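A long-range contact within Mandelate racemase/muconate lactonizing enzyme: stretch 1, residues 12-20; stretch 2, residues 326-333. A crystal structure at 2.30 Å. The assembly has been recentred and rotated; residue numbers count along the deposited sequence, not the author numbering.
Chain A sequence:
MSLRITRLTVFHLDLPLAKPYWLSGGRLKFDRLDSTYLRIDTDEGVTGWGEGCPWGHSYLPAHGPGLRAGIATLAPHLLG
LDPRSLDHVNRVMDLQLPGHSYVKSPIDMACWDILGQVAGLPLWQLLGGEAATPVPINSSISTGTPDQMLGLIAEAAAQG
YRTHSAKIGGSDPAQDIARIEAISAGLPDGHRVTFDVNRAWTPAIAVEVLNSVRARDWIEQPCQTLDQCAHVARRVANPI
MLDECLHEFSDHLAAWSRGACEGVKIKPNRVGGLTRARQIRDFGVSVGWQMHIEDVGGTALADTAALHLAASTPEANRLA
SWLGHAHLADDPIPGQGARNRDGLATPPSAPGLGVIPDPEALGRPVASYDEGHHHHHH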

# COMPACT_ATOMS: atom_id res chain seq x y z
N HIS A 12 -33.65 27.93 -26.84
CA HIS A 12 -32.47 27.44 -27.54
C HIS A 12 -31.77 28.58 -28.29
O HIS A 12 -32.40 29.35 -29.01
N LEU A 13 -30.46 28.67 -28.10
CA LEU A 13 -29.68 29.78 -28.62
C LEU A 13 -28.61 29.22 -29.55
O LEU A 13 -27.88 28.29 -29.18
N ASP A 14 -28.54 29.77 -30.75
CA ASP A 14 -27.49 29.44 -31.71
C ASP A 14 -26.41 30.51 -31.61
O ASP A 14 -26.62 31.66 -32.00
N LEU A 15 -25.25 30.14 -31.08
CA LEU A 15 -24.21 31.11 -30.76
C LEU A 15 -22.96 30.90 -31.61
O LEU A 15 -22.17 30.00 -31.32
N PRO A 16 -22.78 31.73 -32.66
CA PRO A 16 -21.59 31.58 -33.49
C PRO A 16 -20.33 31.96 -32.73
O PRO A 16 -20.34 32.88 -31.91
N LEU A 17 -19.25 31.22 -32.98
CA LEU A 17 -17.95 31.54 -32.43
C LEU A 17 -17.25 32.61 -33.27
O LEU A 17 -17.45 32.67 -34.49
N ALA A 18 -16.45 33.43 -32.60
CA ALA A 18 -15.56 34.39 -33.26
C ALA A 18 -14.46 33.70 -34.08
O ALA A 18 -14.15 34.14 -35.19
N LYS A 19 -13.89 32.64 -33.54
CA LYS A 19 -12.91 31.81 -34.26
C LYS A 19 -13.43 30.38 -34.45
O LYS A 19 -13.29 29.55 -33.55
N PRO A 20 -14.04 30.10 -35.62
CA PRO A 20 -14.29 28.71 -36.03
C PRO A 20 -12.99 27.94 -36.27
O PRO A 20 -12.00 28.51 -36.72
N ALA A 326 -16.35 35.75 -24.26
CA ALA A 326 -15.25 36.36 -25.00
C ALA A 326 -14.96 35.70 -26.35
O ALA A 326 -14.36 36.32 -27.23
N HIS A 327 -15.39 34.45 -26.51
CA HIS A 327 -15.11 33.69 -27.72
C HIS A 327 -16.30 33.63 -28.67
O HIS A 327 -16.20 33.06 -29.76
N LEU A 328 -17.42 34.22 -28.25
CA LEU A 328 -18.63 34.32 -29.07
C LEU A 328 -18.64 35.60 -29.92
O LEU A 328 -18.13 36.64 -29.50
N ALA A 329 -19.25 35.50 -31.10
CA ALA A 329 -19.47 36.66 -31.97
C ALA A 329 -20.80 37.37 -31.70
O ALA A 329 -20.97 38.55 -32.04
N ASP A 330 -21.75 36.66 -31.08
CA ASP A 330 -23.04 37.24 -30.70
C ASP A 330 -23.16 37.45 -29.18
O ASP A 330 -22.44 36.81 -28.40
N ASP A 331 -24.06 38.35 -28.78
CA ASP A 331 -24.39 38.57 -27.37
C ASP A 331 -25.90 38.74 -27.22
O ASP A 331 -26.47 39.73 -27.70
N PRO A 332 -26.57 37.77 -26.56
CA PRO A 332 -27.99 37.82 -26.23
C PRO A 332 -28.35 38.57 -24.94
O PRO A 332 -29.53 38.81 -24.67
N ILE A 333 -27.34 38.91 -24.14
CA ILE A 333 -27.55 39.69 -22.91
C ILE A 333 -26.56 40.87 -22.80
O ILE A 333 -25.69 40.87 -21.92

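Contact between the strand that enters at His12 and runs through Leu13 and Leu15 and the irregular segment 326-333, which lie more than 300 residues apart in the chain and run in roughly opposing directions; together they bury 466 Å². Backbone pairing fixes the register. Leu17 and Leu328 form a single antiparallel-like bridge, their CA atoms 4.4 Å apart, held by two nearly straight hydrogen bonds: Ala329 N donates to Pro16 O (3.0 Å, 175°) and Ala18 N donates to His327 O (2.9 Å, 169°). The same carbonyl receives a CA-H...O contact, with Leu17 CA 3.5 Å from His327 O. Away from this bridge the backbones diverge, to 6.2 Å between the CA atoms of Leu15 and Asp330 and 8.6 Å between those of Leu13 and Pro332, and side chains fill the widening gap.

Apolar packing is built from leucines and prolines. Leu328 (m, t) has a CA-to-CB bond that points away from the strand, yet its end comes nearer: Leu328 CD2 lies 3.8 Å from Leu15 CB and 4.2 Å from Leu17 CD2, so one methyl touches both strand leucines. Leu17 (m, t) likewise starts away and brings its end closer. Leu15 (m, t) leaves its backbone sideways and also approaches the proline further along, with Leu15 CD2 4.4 Å from Pro332 CG. Leu13 (m, p) points toward the other stretch and makes the tighter contact with that ring, Leu13 CD2 to Pro332 CG being 3.7 Å; Pro332, C-gamma endo, points toward the strand in return. A second, more exposed patch surrounds Pro16, also C-gamma endo: Pro16 CG is 4.4 Å from Ala329 CB, and Pro16 CD is 4.0 Å from Asp330 CB. Ala329 and Asp330 both point toward the strand, and Asp330's closest approach is through CB.

The polar side chains make no direct hydrogen bond across the contact; the carboxylates of Asp330 and Asp331 accept backbone N-H groups within their own stretch. Asp330, with chi1 between wells at -137°, accepts a weak bond from Asp331 N to Asp330 OD1 (3.0 Å, 128°). Asp331 (chi1 t) points away from the strand and accepts from Ile333 N at Asp331 OD1 (3.0 Å). His327 (chi1 m) leaves sideways and its ring leads away, so its main polar contribution comes from the backbone.

One water extends the pairing past the bridge. The water O accepts from Lys19 N (3.1 Å), and the same water O donates to His327 O (2.8 Å), linking the two backbones where the chain turns a corner at Ala18 and Lys19.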

# COMPACT_ATOMS: atom_id res chain seq x y z
CB HIS A 12 -32.83 26.27 -28.47
CG HIS A 12 -31.81 26.00 -29.53
ND1 HIS A 12 -32.07 26.14 -30.87
CD2 HIS A 12 -30.51 25.61 -29.44
CE1 HIS A 12 -30.99 25.84 -31.57
NE2 HIS A 12 -30.03 25.52 -30.72
CB LEU A 13 -29.03 30.55 -27.46
CG LEU A 13 -29.85 31.55 -26.63
CD1 LEU A 13 -30.77 30.88 -25.61
CD2 LEU A 13 -28.94 32.53 -25.93
CB ASP A 14 -28.08 29.42 -33.12
CG ASP A 14 -27.34 28.49 -34.06
OD1 ASP A 14 -26.14 28.70 -34.30
OD2 ASP A 14 -27.98 27.54 -34.57
CB LEU A 15 -23.82 31.06 -29.29
CG LEU A 15 -24.87 31.18 -28.19
CD1 LEU A 15 -24.21 30.73 -26.90
CD2 LEU A 15 -25.35 32.62 -28.06
CB PRO A 16 -21.85 32.57 -34.64
CG PRO A 16 -22.79 33.57 -34.08
CD PRO A 16 -23.65 32.83 -33.10
CB LEU A 17 -17.07 30.29 -32.34
CG LEU A 17 -17.58 29.13 -31.47
CD1 LEU A 17 -16.81 27.86 -31.80
CD2 LEU A 17 -17.48 29.44 -29.99
CB ALA A 18 -14.95 35.33 -32.23
CB LYS A 19 -11.55 31.79 -33.54
CG LYS A 19 -10.97 33.16 -33.20
CD LYS A 19 -10.26 33.80 -34.39
CE LYS A 19 -9.64 35.14 -34.02
NZ LYS A 19 -10.67 36.19 -33.78
CB PRO A 20 -15.07 28.87 -37.35
CG PRO A 20 -15.59 30.27 -37.33
CD PRO A 20 -14.55 31.06 -36.62
CB ALA A 326 -14.00 36.39 -24.14
CB HIS A 327 -14.59 32.30 -27.36
CG HIS A 327 -13.26 32.32 -26.67
ND1 HIS A 327 -12.07 32.10 -27.34
CD2 HIS A 327 -12.93 32.58 -25.38
CE1 HIS A 327 -11.07 32.20 -26.49
NE2 HIS A 327 -11.56 32.50 -25.29
CB LEU A 328 -19.88 34.30 -28.19
CG LEU A 328 -20.12 33.13 -27.23
CD1 LEU A 328 -21.35 33.44 -26.37
CD2 LEU A 328 -20.28 31.80 -27.97
CB ALA A 329 -19.37 36.25 -33.43
CB ASP A 330 -24.18 36.35 -31.20
CG ASP A 330 -25.33 37.15 -31.80
OD1 ASP A 330 -25.70 38.20 -31.23
OD2 ASP A 330 -25.86 36.72 -32.85
CB ASP A 331 -23.65 39.80 -26.83
CG ASP A 331 -23.67 39.91 -25.30
OD1 ASP A 331 -24.40 39.17 -24.62
OD2 ASP A 331 -22.94 40.78 -24.78
CB PRO A 332 -28.36 36.35 -26.10
CG PRO A 332 -27.12 35.73 -25.56
CD PRO A 332 -25.96 36.50 -26.12
CB ILE A 333 -27.51 38.80 -21.64
CG1 ILE A 333 -26.41 37.73 -21.74
CG2 ILE A 333 -28.86 38.14 -21.40
CD1 ILE A 333 -25.98 37.17 -20.41
O HOH W 1 -14.04 31.51 -30.65